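Local coordinates for genome polyprotein (Chicken sicinivirus JSY, PDB 6QWT) that probably catalyses RNA-templated RNA synthesis, as the 3Dpol polymerase piece cut from the C-terminal end of the viral polyprotein, at residues A[48-53]-A[168-173]; A[140-145]-A[183-188]; A[431-436]-A[457-462]. All coordinates share one frame; numbering follows the deposited sequence.

Contact 1. Residues A[48-53]-A[168-173]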
ATOM      1  N   ALA A  48      27.097   2.074  -5.940  1.00 28.46           N
ATOM      2  CA  ALA A  48      26.597   2.837  -4.809  1.00 27.16           C
ATOM      3  C   ALA A  48      26.469   1.957  -3.569  1.00 27.80           C
ATOM      4  O   ALA A  48      26.595   0.730  -3.618  1.00 28.76           O
ATOM      5  CB  ALA A  48      25.245   3.474  -5.149  1.00 27.60           C
ATOM      6  N   ASP A  49      26.216   2.615  -2.441  1.00 32.41           N
ATOM      7  CA  ASP A  49      25.988   1.958  -1.161  1.00 28.50           C
ATOM      8  C   ASP A  49      24.485   1.923  -0.912  1.00 28.84           C
ATOM      9  O   ASP A  49      23.851   2.977  -0.786  1.00 26.68           O
ATOM     10  CB  ASP A  49      26.714   2.704  -0.041  1.00 30.65           C
ATOM     11  CG  ASP A  49      26.647   1.987   1.295  1.00 33.01           C
ATOM     12  OD1 ASP A  49      25.942   0.964   1.398  1.00 35.10           O
ATOM     13  OD2 ASP A  49      27.307   2.456   2.246  1.00 36.53           O
ATOM     14  N   VAL A  50      23.921   0.714  -0.840  1.00 24.51           N
ATOM     15  CA  VAL A  50      22.467   0.581  -0.799  1.00 28.12           C
ATOM     16  C   VAL A  50      21.908   1.114   0.518  1.00 30.47           C
ATOM     17  O   VAL A  50      20.852   1.759   0.540  1.00 27.70           O
ATOM     18  CB  VAL A  50      22.052  -0.882  -1.060  1.00 24.87           C
ATOM     19  CG1 VAL A  50      22.633  -1.822  -0.012  1.00 21.42           C
ATOM     20  CG2 VAL A  50      20.537  -1.003  -1.119  1.00 24.33           C
ATOM     21  N   ASP A  51      22.605   0.874   1.635  1.00 26.21           N
ATOM     22  CA  ASP A  51      22.142   1.410   2.912  1.00 27.75           C
ATOM     23  C   ASP A  51      22.098   2.933   2.892  1.00 30.15           C
ATOM     24  O   ASP A  51      21.267   3.541   3.575  1.00 32.50           O
ATOM     25  CB  ASP A  51      23.034   0.918   4.053  1.00 27.44           C
ATOM     26  CG  ASP A  51      22.791  -0.540   4.402  1.00 29.09           C
ATOM     27  OD1 ASP A  51      23.351  -1.014   5.414  1.00 30.07           O
ATOM     28  OD2 ASP A  51      22.045  -1.214   3.662  1.00 28.65           O
ATOM     29  N   GLN A  52      22.974   3.563   2.108  1.00 31.01           N
ATOM     30  CA  GLN A  52      22.963   5.015   1.970  1.00 28.98           C
ATOM     31  C   GLN A  52      21.848   5.471   1.032  1.00 31.35           C
ATOM     32  O   GLN A  52      21.103   6.408   1.346  1.00 30.58           O
ATOM     33  CB  GLN A  52      24.329   5.494   1.471  1.00 33.92           C
ATOM     34  CG  GLN A  52      24.573   6.987   1.612  1.00 38.19           C
ATOM     35  CD  GLN A  52      24.027   7.780   0.439  1.00 45.95           C
ATOM     36  OE1 GLN A  52      24.127   7.354  -0.715  1.00 46.55           O
ATOM     37  NE2 GLN A  52      23.440   8.936   0.729  1.00 49.09           N
ATOM     38  N   VAL A  53      21.711   4.812  -0.120  1.00 26.44           N
ATOM     39  CA  VAL A  53      20.696   5.218  -1.089  1.00 29.06           C
ATOM     40  C   VAL A  53      19.294   4.949  -0.551  1.00 28.14           C
ATOM     41  O   VAL A  53      18.378   5.755  -0.743  1.00 26.76           O
ATOM     42  CB  VAL A  53      20.930   4.513  -2.437  1.00 30.41           C
ATOM     43  CG1 VAL A  53      19.847   4.898  -3.438  1.00 25.92           C
ATOM     44  CG2 VAL A  53      22.316   4.852  -2.980  1.00 26.98           C
ATOM     45  N   ALA A 168      21.088  -0.623 -10.818  1.00 27.57           N
ATOM     46  CA  ALA A 168      22.395   0.003 -10.993  1.00 28.08           C
ATOM     47  C   ALA A 168      22.589   1.187 -10.053  1.00 28.80           C
ATOM     48  O   ALA A 168      23.724   1.494  -9.674  1.00 33.85           O
ATOM     49  CB  ALA A 168      22.570   0.444 -12.446  1.00 26.05           C
ATOM     50  N   ALA A 169      21.508   1.861  -9.670  1.00 29.26           N
ATOM     51  CA  ALA A 169      21.580   2.983  -8.745  1.00 30.47           C
ATOM     52  C   ALA A 169      21.392   2.572  -7.287  1.00 27.01           C
ATOM     53  O   ALA A 169      21.448   3.439  -6.407  1.00 27.29           O
ATOM     54  CB  ALA A 169      20.538   4.044  -9.121  1.00 28.24           C
ATOM     55  N   ALA A 170      21.171   1.283  -7.016  1.00 27.12           N
ATOM     56  CA  ALA A 170      20.940   0.761  -5.664  1.00 26.42           C
ATOM     57  C   ALA A 170      19.705   1.379  -5.012  1.00 27.80           C
ATOM     58  O   ALA A 170      19.628   1.491  -3.785  1.00 28.34           O
ATOM     59  CB  ALA A 170      22.169   0.949  -4.768  1.00 24.97           C
ATOM     60  N   LYS A 171      18.723   1.773  -5.825  1.00 25.88           N
ATOM     61  CA  LYS A 171      17.477   2.360  -5.324  1.00 25.55           C
ATOM     62  C   LYS A 171      16.511   1.233  -4.975  1.00 26.46           C
ATOM     63  O   LYS A 171      15.626   0.865  -5.749  1.00 29.54           O
ATOM     64  CB  LYS A 171      16.869   3.303  -6.353  1.00 24.71           C
ATOM     65  CG  LYS A 171      17.625   4.592  -6.586  1.00 31.00           C
ATOM     66  CD  LYS A 171      16.951   5.385  -7.693  1.00 37.56           C
ATOM     67  CE  LYS A 171      17.716   6.650  -8.041  1.00 47.97           C
ATOM     68  NZ  LYS A 171      17.068   7.372  -9.174  1.00 46.92           N
ATOM     69  N   THR A 172      16.681   0.682  -3.781  1.00 25.10           N
ATOM     70  CA  THR A 172      15.804  -0.366  -3.283  1.00 26.54           C
ATOM     71  C   THR A 172      14.971   0.176  -2.130  1.00 25.13           C
ATOM     72  O   THR A 172      15.461   0.957  -1.308  1.00 27.22           O
ATOM     73  CB  THR A 172      16.610  -1.588  -2.847  1.00 25.87           C
ATOM     74  OG1 THR A 172      17.024  -1.438  -1.484  1.00 34.08           O
ATOM     75  CG2 THR A 172      17.830  -1.726  -3.732  1.00 20.36           C
ATOM     76  N   ARG A 173      13.705  -0.228  -2.090  1.00 22.74           N
ATOM     77  CA  ARG A 173      12.763   0.322  -1.132  1.00 26.99           C
ATOM     78  C   ARG A 173      12.920  -0.353   0.228  1.00 25.27           C
ATOM     79  O   ARG A 173      13.602  -1.371   0.382  1.00 23.40           O
ATOM     80  CB  ARG A 173      11.328   0.169  -1.641  1.00 22.32           C
ATOM     81  CG  ARG A 173      11.095   0.767  -3.021  1.00 23.31           C
ATOM     82  CD  ARG A 173       9.613   0.876  -3.332  1.00 31.32           C
ATOM     83  NE  ARG A 173       9.034  -0.417  -3.686  1.00 30.39           N
ATOM     84  CZ  ARG A 173       7.751  -0.724  -3.539  1.00 36.09           C
ATOM     85  NH1 ARG A 173       6.910   0.172  -3.043  1.00 34.27           N
ATOM     86  NH2 ARG A 173       7.308  -1.927  -3.886  1.00 30.63           N
TER

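Contact 2. Residues A[140-145]-A[183-188]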
ATOM      1  N   GLN A 140      -1.048  -9.395  27.512  1.00 40.44           N
ATOM      2  CA  GLN A 140      -0.555  -8.329  28.372  1.00 38.63           C
ATOM      3  C   GLN A 140       0.177  -7.257  27.574  1.00 35.87           C
ATOM      4  O   GLN A 140       0.152  -6.079  27.950  1.00 38.92           O
ATOM      5  CB  GLN A 140       0.349  -8.925  29.448  1.00 45.69           C
ATOM      6  CG  GLN A 140       1.051  -7.915  30.333  1.00 53.42           C
ATOM      7  CD  GLN A 140       2.142  -8.555  31.165  1.00 65.80           C
ATOM      8  OE1 GLN A 140       1.975  -9.663  31.678  1.00 69.72           O
ATOM      9  NE2 GLN A 140       3.269  -7.865  31.298  1.00 67.62           N
ATOM     10  N   GLU A 141       0.830  -7.639  26.476  1.00 33.26           N
ATOM     11  CA  GLU A 141       1.501  -6.648  25.644  1.00 37.06           C
ATOM     12  C   GLU A 141       0.494  -5.823  24.851  1.00 33.83           C
ATOM     13  O   GLU A 141       0.683  -4.615  24.668  1.00 33.57           O
ATOM     14  CB  GLU A 141       2.498  -7.332  24.709  1.00 35.99           C
ATOM     15  CG  GLU A 141       3.802  -7.725  25.382  1.00 36.55           C
ATOM     16  CD  GLU A 141       4.530  -6.535  25.977  1.00 39.50           C
ATOM     17  OE1 GLU A 141       4.376  -6.290  27.191  1.00 44.86           O
ATOM     18  OE2 GLU A 141       5.253  -5.842  25.230  1.00 43.62           O
ATOM     19  N   ILE A 142      -0.579  -6.458  24.369  1.00 36.03           N
ATOM     20  CA  ILE A 142      -1.649  -5.717  23.704  1.00 34.06           C
ATOM     21  C   ILE A 142      -2.262  -4.705  24.664  1.00 36.46           C
ATOM     22  O   ILE A 142      -2.503  -3.546  24.307  1.00 35.70           O
ATOM     23  CB  ILE A 142      -2.716  -6.684  23.157  1.00 34.33           C
ATOM     24  CG1 ILE A 142      -2.093  -7.683  22.182  1.00 30.47           C
ATOM     25  CG2 ILE A 142      -3.858  -5.909  22.494  1.00 29.70           C
ATOM     26  CD1 ILE A 142      -2.993  -8.858  21.869  1.00 26.74           C
ATOM     27  N   GLU A 143      -2.516  -5.134  25.902  1.00 35.77           N
ATOM     28  CA  GLU A 143      -3.090  -4.240  26.903  1.00 37.46           C
ATOM     29  C   GLU A 143      -2.157  -3.070  27.193  1.00 35.76           C
ATOM     30  O   GLU A 143      -2.589  -1.912  27.235  1.00 37.05           O
ATOM     31  CB  GLU A 143      -3.392  -5.023  28.182  1.00 39.25           C
ATOM     32  CG  GLU A 143      -4.474  -4.412  29.052  1.00 49.45           C
ATOM     33  CD  GLU A 143      -5.848  -4.516  28.426  1.00 54.93           C
ATOM     34  OE1 GLU A 143      -6.601  -3.520  28.465  1.00 55.57           O
ATOM     35  OE2 GLU A 143      -6.176  -5.598  27.892  1.00 55.87           O
ATOM     36  N   ALA A 144      -0.868  -3.355  27.397  1.00 34.24           N
ATOM     37  CA  ALA A 144       0.099  -2.292  27.657  1.00 32.73           C
ATOM     38  C   ALA A 144       0.221  -1.344  26.475  1.00 32.30           C
ATOM     39  O   ALA A 144       0.471  -0.147  26.662  1.00 33.27           O
ATOM     40  CB  ALA A 144       1.464  -2.894  27.991  1.00 27.07           C
ATOM     41  N   CYS A 145       0.055  -1.858  25.254  1.00 28.19           N
ATOM     42  CA  CYS A 145       0.118  -0.998  24.078  1.00 31.19           C
ATOM     43  C   CYS A 145      -1.072  -0.051  24.015  1.00 32.60           C
ATOM     44  O   CYS A 145      -0.935   1.088  23.555  1.00 32.57           O
ATOM     45  CB  CYS A 145       0.191  -1.847  22.809  1.00 28.26           C
ATOM     46  SG  CYS A 145       0.545  -0.898  21.319  1.00 29.76           S
ATOM     47  N   ILE A 183      -0.173  -4.332  16.297  1.00 28.14           N
ATOM     48  CA  ILE A 183      -1.140  -4.499  15.219  1.00 25.11           C
ATOM     49  C   ILE A 183      -2.520  -4.813  15.782  1.00 28.20           C
ATOM     50  O   ILE A 183      -3.529  -4.254  15.334  1.00 27.16           O
ATOM     51  CB  ILE A 183      -0.654  -5.586  14.243  1.00 26.80           C
ATOM     52  CG1 ILE A 183       0.331  -4.982  13.240  1.00 27.13           C
ATOM     53  CG2 ILE A 183      -1.826  -6.234  13.519  1.00 24.58           C
ATOM     54  CD1 ILE A 183       1.358  -5.960  12.739  1.00 30.97           C
ATOM     55  N   ILE A 184      -2.588  -5.691  16.784  1.00 23.96           N
ATOM     56  CA  ILE A 184      -3.875  -6.051  17.369  1.00 24.46           C
ATOM     57  C   ILE A 184      -4.483  -4.862  18.106  1.00 26.19           C
ATOM     58  O   ILE A 184      -5.694  -4.619  18.023  1.00 27.45           O
ATOM     59  CB  ILE A 184      -3.713  -7.277  18.285  1.00 24.32           C
ATOM     60  CG1 ILE A 184      -3.319  -8.501  17.454  1.00 26.29           C
ATOM     61  CG2 ILE A 184      -4.999  -7.556  19.038  1.00 25.96           C
ATOM     62  CD1 ILE A 184      -2.956  -9.711  18.283  1.00 31.53           C
ATOM     63  N   ALA A 185      -3.660  -4.095  18.828  1.00 24.71           N
ATOM     64  CA  ALA A 185      -4.161  -2.882  19.467  1.00 22.37           C
ATOM     65  C   ALA A 185      -4.674  -1.888  18.432  1.00 23.52           C
ATOM     66  O   ALA A 185      -5.700  -1.233  18.643  1.00 23.85           O
ATOM     67  CB  ALA A 185      -3.068  -2.247  20.325  1.00 21.75           C
ATOM     68  N   GLY A 186      -3.973  -1.768  17.302  1.00 23.40           N
ATOM     69  CA  GLY A 186      -4.423  -0.865  16.257  1.00 23.05           C
ATOM     70  C   GLY A 186      -5.708  -1.328  15.599  1.00 26.32           C
ATOM     71  O   GLY A 186      -6.582  -0.515  15.283  1.00 24.30           O
ATOM     72  N   ARG A 187      -5.842  -2.637  15.378  1.00 24.99           N
ATOM     73  CA  ARG A 187      -7.089  -3.172  14.847  1.00 25.46           C
ATOM     74  C   ARG A 187      -8.226  -3.063  15.852  1.00 25.56           C
ATOM     75  O   ARG A 187      -9.394  -3.095  15.457  1.00 25.91           O
ATOM     76  CB  ARG A 187      -6.906  -4.632  14.422  1.00 27.95           C
ATOM     77  CG  ARG A 187      -5.899  -4.829  13.305  1.00 31.13           C
ATOM     78  CD  ARG A 187      -5.699  -6.303  12.990  1.00 29.09           C
ATOM     79  NE  ARG A 187      -6.187  -6.630  11.654  1.00 43.26           N
ATOM     80  CZ  ARG A 187      -7.200  -7.452  11.407  1.00 39.41           C
ATOM     81  NH1 ARG A 187      -7.839  -8.045  12.407  1.00 40.13           N
ATOM     82  NH2 ARG A 187      -7.577  -7.683  10.158  1.00 42.59           N
ATOM     83  N   MET A 188      -7.916  -2.942  17.141  1.00 21.61           N
ATOM     84  CA  MET A 188      -8.973  -2.692  18.113  1.00 26.68           C
ATOM     85  C   MET A 188      -9.450  -1.248  18.031  1.00 25.11           C
ATOM     86  O   MET A 188     -10.648  -0.988  17.874  1.00 25.00           O
ATOM     87  CB  MET A 188      -8.483  -3.030  19.523  1.00 24.11           C
ATOM     88  CG  MET A 188      -8.342  -4.523  19.785  1.00 26.12           C
ATOM     89  SD  MET A 188      -7.540  -4.880  21.361  1.00 27.69           S
ATOM     90  CE  MET A 188      -8.809  -4.362  22.518  1.00 30.49           C
TER

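Contact 3. Residues A[431-436]-A[457-462]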
ATOM      1  N   ALA A 431      -5.704  -9.062 -20.992  1.00 21.78           N
ATOM      2  CA  ALA A 431      -5.184  -8.420 -22.192  1.00 24.90           C
ATOM      3  C   ALA A 431      -5.875  -8.886 -23.467  1.00 22.71           C
ATOM      4  O   ALA A 431      -5.565  -8.363 -24.541  1.00 23.52           O
ATOM      5  CB  ALA A 431      -3.677  -8.670 -22.314  1.00 22.21           C
ATOM      6  N   GLY A 432      -6.791  -9.847 -23.381  1.00 22.95           N
ATOM      7  CA  GLY A 432      -7.410 -10.417 -24.553  1.00 25.75           C
ATOM      8  C   GLY A 432      -6.983 -11.855 -24.762  1.00 24.09           C
ATOM      9  O   GLY A 432      -5.890 -12.263 -24.360  1.00 20.86           O
ATOM     10  N   PRO A 433      -7.843 -12.651 -25.406  1.00 24.98           N
ATOM     11  CA  PRO A 433      -7.547 -14.090 -25.536  1.00 22.79           C
ATOM     12  C   PRO A 433      -6.242 -14.393 -26.252  1.00 21.93           C
ATOM     13  O   PRO A 433      -5.535 -15.330 -25.862  1.00 20.83           O
ATOM     14  CB  PRO A 433      -8.762 -14.624 -26.315  1.00 25.01           C
ATOM     15  CG  PRO A 433      -9.390 -13.417 -26.948  1.00 26.16           C
ATOM     16  CD  PRO A 433      -9.147 -12.296 -25.991  1.00 24.67           C
ATOM     17  N   ASN A 434      -5.889 -13.628 -27.282  1.00 23.24           N
ATOM     18  CA  ASN A 434      -4.707 -13.953 -28.066  1.00 28.45           C
ATOM     19  C   ASN A 434      -3.446 -13.263 -27.567  1.00 28.01           C
ATOM     20  O   ASN A 434      -2.344 -13.759 -27.826  1.00 24.83           O
ATOM     21  CB  ASN A 434      -4.946 -13.617 -29.541  1.00 31.49           C
ATOM     22  CG  ASN A 434      -5.952 -14.555 -30.186  1.00 34.18           C
ATOM     23  OD1 ASN A 434      -5.836 -15.777 -30.076  1.00 36.74           O
ATOM     24  ND2 ASN A 434      -6.955 -13.988 -30.843  1.00 35.57           N
ATOM     25  N   ASN A 435      -3.571 -12.140 -26.861  1.00 27.37           N
ATOM     26  CA  ASN A 435      -2.420 -11.620 -26.134  1.00 26.86           C
ATOM     27  C   ASN A 435      -2.085 -12.519 -24.953  1.00 25.74           C
ATOM     28  O   ASN A 435      -0.909 -12.731 -24.637  1.00 24.95           O
ATOM     29  CB  ASN A 435      -2.687 -10.189 -25.677  1.00 27.74           C
ATOM     30  CG  ASN A 435      -2.847  -9.238 -26.840  1.00 35.27           C
ATOM     31  OD1 ASN A 435      -1.986  -9.168 -27.717  1.00 36.54           O
ATOM     32  ND2 ASN A 435      -3.958  -8.509 -26.866  1.00 32.94           N
ATOM     33  N   TYR A 436      -3.110 -13.072 -24.302  1.00 25.14           N
ATOM     34  CA  TYR A 436      -2.889 -14.086 -23.279  1.00 20.48           C
ATOM     35  C   TYR A 436      -2.193 -15.306 -23.861  1.00 25.49           C
ATOM     36  O   TYR A 436      -1.251 -15.838 -23.264  1.00 23.23           O
ATOM     37  CB  TYR A 436      -4.226 -14.478 -22.653  1.00 19.14           C
ATOM     38  CG  TYR A 436      -4.153 -15.568 -21.608  1.00 23.21           C
ATOM     39  CD1 TYR A 436      -3.404 -15.400 -20.449  1.00 22.03           C
ATOM     40  CD2 TYR A 436      -4.845 -16.763 -21.773  1.00 19.92           C
ATOM     41  CE1 TYR A 436      -3.342 -16.396 -19.487  1.00 19.21           C
ATOM     42  CE2 TYR A 436      -4.786 -17.763 -20.816  1.00 17.16           C
ATOM     43  CZ  TYR A 436      -4.034 -17.572 -19.676  1.00 19.30           C
ATOM     44  OH  TYR A 436      -3.974 -18.563 -18.718  1.00 17.30           O
ATOM     45  N   ILE A 457      -4.118 -21.894 -16.979  1.00 26.65           N
ATOM     46  CA  ILE A 457      -5.580 -21.875 -16.861  1.00 23.56           C
ATOM     47  C   ILE A 457      -6.180 -21.472 -18.202  1.00 22.66           C
ATOM     48  O   ILE A 457      -5.777 -20.439 -18.775  1.00 21.88           O
ATOM     49  CB  ILE A 457      -6.020 -20.903 -15.754  1.00 24.55           C
ATOM     50  CG1 ILE A 457      -5.288 -21.214 -14.450  1.00 25.01           C
ATOM     51  CG2 ILE A 457      -7.533 -20.962 -15.558  1.00 23.34           C
ATOM     52  CD1 ILE A 457      -5.444 -20.137 -13.396  1.00 30.63           C
ATOM     53  N   PRO A 458      -7.121 -22.235 -18.758  1.00 27.09           N
ATOM     54  CA  PRO A 458      -7.673 -21.882 -20.071  1.00 24.01           C
ATOM     55  C   PRO A 458      -8.377 -20.535 -20.027  1.00 20.59           C
ATOM     56  O   PRO A 458      -8.981 -20.157 -19.020  1.00 23.33           O
ATOM     57  CB  PRO A 458      -8.654 -23.023 -20.369  1.00 24.09           C
ATOM     58  CG  PRO A 458      -8.245 -24.141 -19.448  1.00 26.22           C
ATOM     59  CD  PRO A 458      -7.710 -23.474 -18.223  1.00 19.41           C
ATOM     60  N   TYR A 459      -8.280 -19.802 -21.141  1.00 23.50           N
ATOM     61  CA  TYR A 459      -8.875 -18.469 -21.203  1.00 23.31           C
ATOM     62  C   TYR A 459     -10.372 -18.513 -20.922  1.00 25.50           C
ATOM     63  O   TYR A 459     -10.916 -17.608 -20.276  1.00 24.17           O
ATOM     64  CB  TYR A 459      -8.611 -17.826 -22.567  1.00 22.46           C
ATOM     65  CG  TYR A 459      -9.302 -16.489 -22.721  1.00 24.78           C
ATOM     66  CD1 TYR A 459      -8.703 -15.320 -22.267  1.00 23.73           C
ATOM     67  CD2 TYR A 459     -10.564 -16.395 -23.298  1.00 21.29           C
ATOM     68  CE1 TYR A 459      -9.337 -14.098 -22.388  1.00 24.28           C
ATOM     69  CE2 TYR A 459     -11.204 -15.178 -23.425  1.00 24.86           C
ATOM     70  CZ  TYR A 459     -10.587 -14.034 -22.968  1.00 25.19           C
ATOM     71  OH  TYR A 459     -11.220 -12.818 -23.096  1.00 31.68           O
ATOM     72  N   GLU A 460     -11.058 -19.556 -21.401  1.00 24.69           N
ATOM     73  CA  GLU A 460     -12.501 -19.643 -21.202  1.00 27.63           C
ATOM     74  C   GLU A 460     -12.859 -19.741 -19.726  1.00 23.22           C
ATOM     75  O   GLU A 460     -13.911 -19.240 -19.309  1.00 22.58           O
ATOM     76  CB  GLU A 460     -13.070 -20.841 -21.963  1.00 26.94           C
ATOM     77  CG  GLU A 460     -13.251 -20.590 -23.445  1.00 32.74           C
ATOM     78  CD  GLU A 460     -12.289 -21.398 -24.287  1.00 45.40           C
ATOM     79  OE1 GLU A 460     -12.706 -21.877 -25.364  1.00 49.60           O
ATOM     80  OE2 GLU A 460     -11.119 -21.554 -23.871  1.00 40.89           O
ATOM     81  N   VAL A 461     -12.006 -20.383 -18.927  1.00 20.76           N
ATOM     82  CA  VAL A 461     -12.241 -20.463 -17.488  1.00 23.18           C
ATOM     83  C   VAL A 461     -12.078 -19.091 -16.847  1.00 21.91           C
ATOM     84  O   VAL A 461     -12.902 -18.667 -16.026  1.00 22.16           O
ATOM     85  CB  VAL A 461     -11.297 -21.497 -16.847  1.00 23.43           C
ATOM     86  CG1 VAL A 461     -11.327 -21.380 -15.325  1.00 18.13           C
ATOM     87  CG2 VAL A 461     -11.664 -22.907 -17.291  1.00 19.68           C
ATOM     88  N   LEU A 462     -11.012 -18.375 -17.209  1.00 20.17           N
ATOM     89  CA  LEU A 462     -10.756 -17.079 -16.591  1.00 22.14           C
ATOM     90  C   LEU A 462     -11.804 -16.054 -17.002  1.00 21.40           C
ATOM     91  O   LEU A 462     -12.280 -15.277 -16.167  1.00 19.60           O
ATOM     92  CB  LEU A 462      -9.352 -16.594 -16.953  1.00 17.33           C
ATOM     93  CG  LEU A 462      -8.222 -17.473 -16.409  1.00 22.98           C
ATOM     94  CD1 LEU A 462      -6.888 -17.137 -17.065  1.00 16.73           C
ATOM     95  CD2 LEU A 462      -8.132 -17.354 -14.892  1.00 19.80           C
TER

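Contact 1. Residues A[48-53]-A[168-173]
V53 and A170 meet where the start of helix 50-54 lies against the turn that follows helix 164-168. A170, just past that helix, has a positive phi (60°) in a Schellman motif. Its CB bond points toward 48-53. CB of A170 lies 4.0 Å from A48 CB and 4.1 Å from V50 CB. V53, three residues after V50, covers the carbonyls of A169 and A170. Its CG1 is anti to the backbone N (chi1 178°). This branch sits 3.4 Å from A170 O and 3.7 Å from A169 O, and it also touches the K171 side chain, CG1 to CG at 3.9 Å. V50 packs on T172. Its CG2 is 3.6 Å from T172 OG1, and the two side chains cross at about a right angle. This is packing alone; the weak hydrogen bond of OG1 goes to V38 O. D49 caps helix 50-54, with a weak bond from D51 N to its OD1. K171 to R173 open a sequence that resembles motif F of picornaviral polymerases. No polar bond joins the two segments. Methyls pack on one another and on the carbonyl and hydroxyl oxygens of the turn, so van der Waals packing alone holds this contact. The directional bonds run to other parts of the chain: D49 has a salt bridge with R41, and R173 has one with E160.

Contact 2. Residues A[140-145]-A[183-188]
Two helices of what is probably the fingers region, 136-147 and 180-189, pack through I142 and the face made by I184, A185 and M188. Over these segments the axes come within 8.9 Å and cross at -55°. I142 carries most of the contact from its helix. Its CG2 is anti to the backbone N and lies 4.0 Å from M188 SD and 4.0 Å from I184 CG2. Its CD1 packs on I184 as well, 3.7 Å from I184 CD1. The side chains of I142 and M188 cross at about a right angle. Further along the same helix, C145 sets its SG 4.0 Å from A185 CB. The CA atoms of I142 and A185 are the nearest pair of the two segments, 5.7 Å apart, and the side chain of A185 at that point is a single methyl. H181 also touches I142, and M91 of helix 91-96 touches both I142 and M188. All five touching residues are buried. The crossing angle is close to that expected where i, i+4 ridges fit into grooves, a common mode of helix packing in globular folds.

Contact 3. Residues A[431-436]-A[457-462]
P433 and Y459, each the first residue of its helix, have the nearest CA atoms of the two segments, 6.3 Å apart. G432 and P458 hold the N-cap positions just before them. CB of P433 stands over the centre of the Y459 ring, 3.7 Å from the centroid and 7° off the normal, a CH-pi contact. P433 CD lies further out, 3.6 Å from Y459 OH. Chi1 of Y459 (175°) puts CG anti to its backbone N. Helices 417-428, 433-449 and 459-469 form the C-terminal helical part of the chain, consistent with the thumb of picornaviral polymerases. Y436 reaches from helix 433-449 to the other segment. Its OH donates to I457 O at 2.6 Å. This oxygen lies at the ring edge, in plane, and the bond arrives on a lone pair in the carbonyl plane, with a C=O...donor angle of 144°. L462 CD1 is 3.6 Å from the same Y436 OH, so the hydroxyl has a carbonyl and a methyl as neighbours. The Y436 ring also presents its CD2 to Y459 CB at 4.0 Å. H429 touches Y436, Y459 and L462 together, and C425 of helix 417-428 lies against Y436.

How the contacts relate
Contacts 1 and 2 interleave along the chain, in the order 48-53, 140-145, 168-173, 183-188. Contact 3 follows both. The centres of contacts 1 and 2 are 35 Å apart, those of 1 and 3 are 38 Å apart and those of 2 and 3 are 45 Å apart. No two contacts touch. Strand 174-177, at the edge of a mixed sheet, runs from the loop of contact 1 toward helix 180-189 of contact 2. One short piece of chain therefore serves both, in what is probably the fingers region. Contact 3 joins the C-terminal helices, on the other side of the chain's centre from contact 2, consistent with the thumb of a right-hand polymerase.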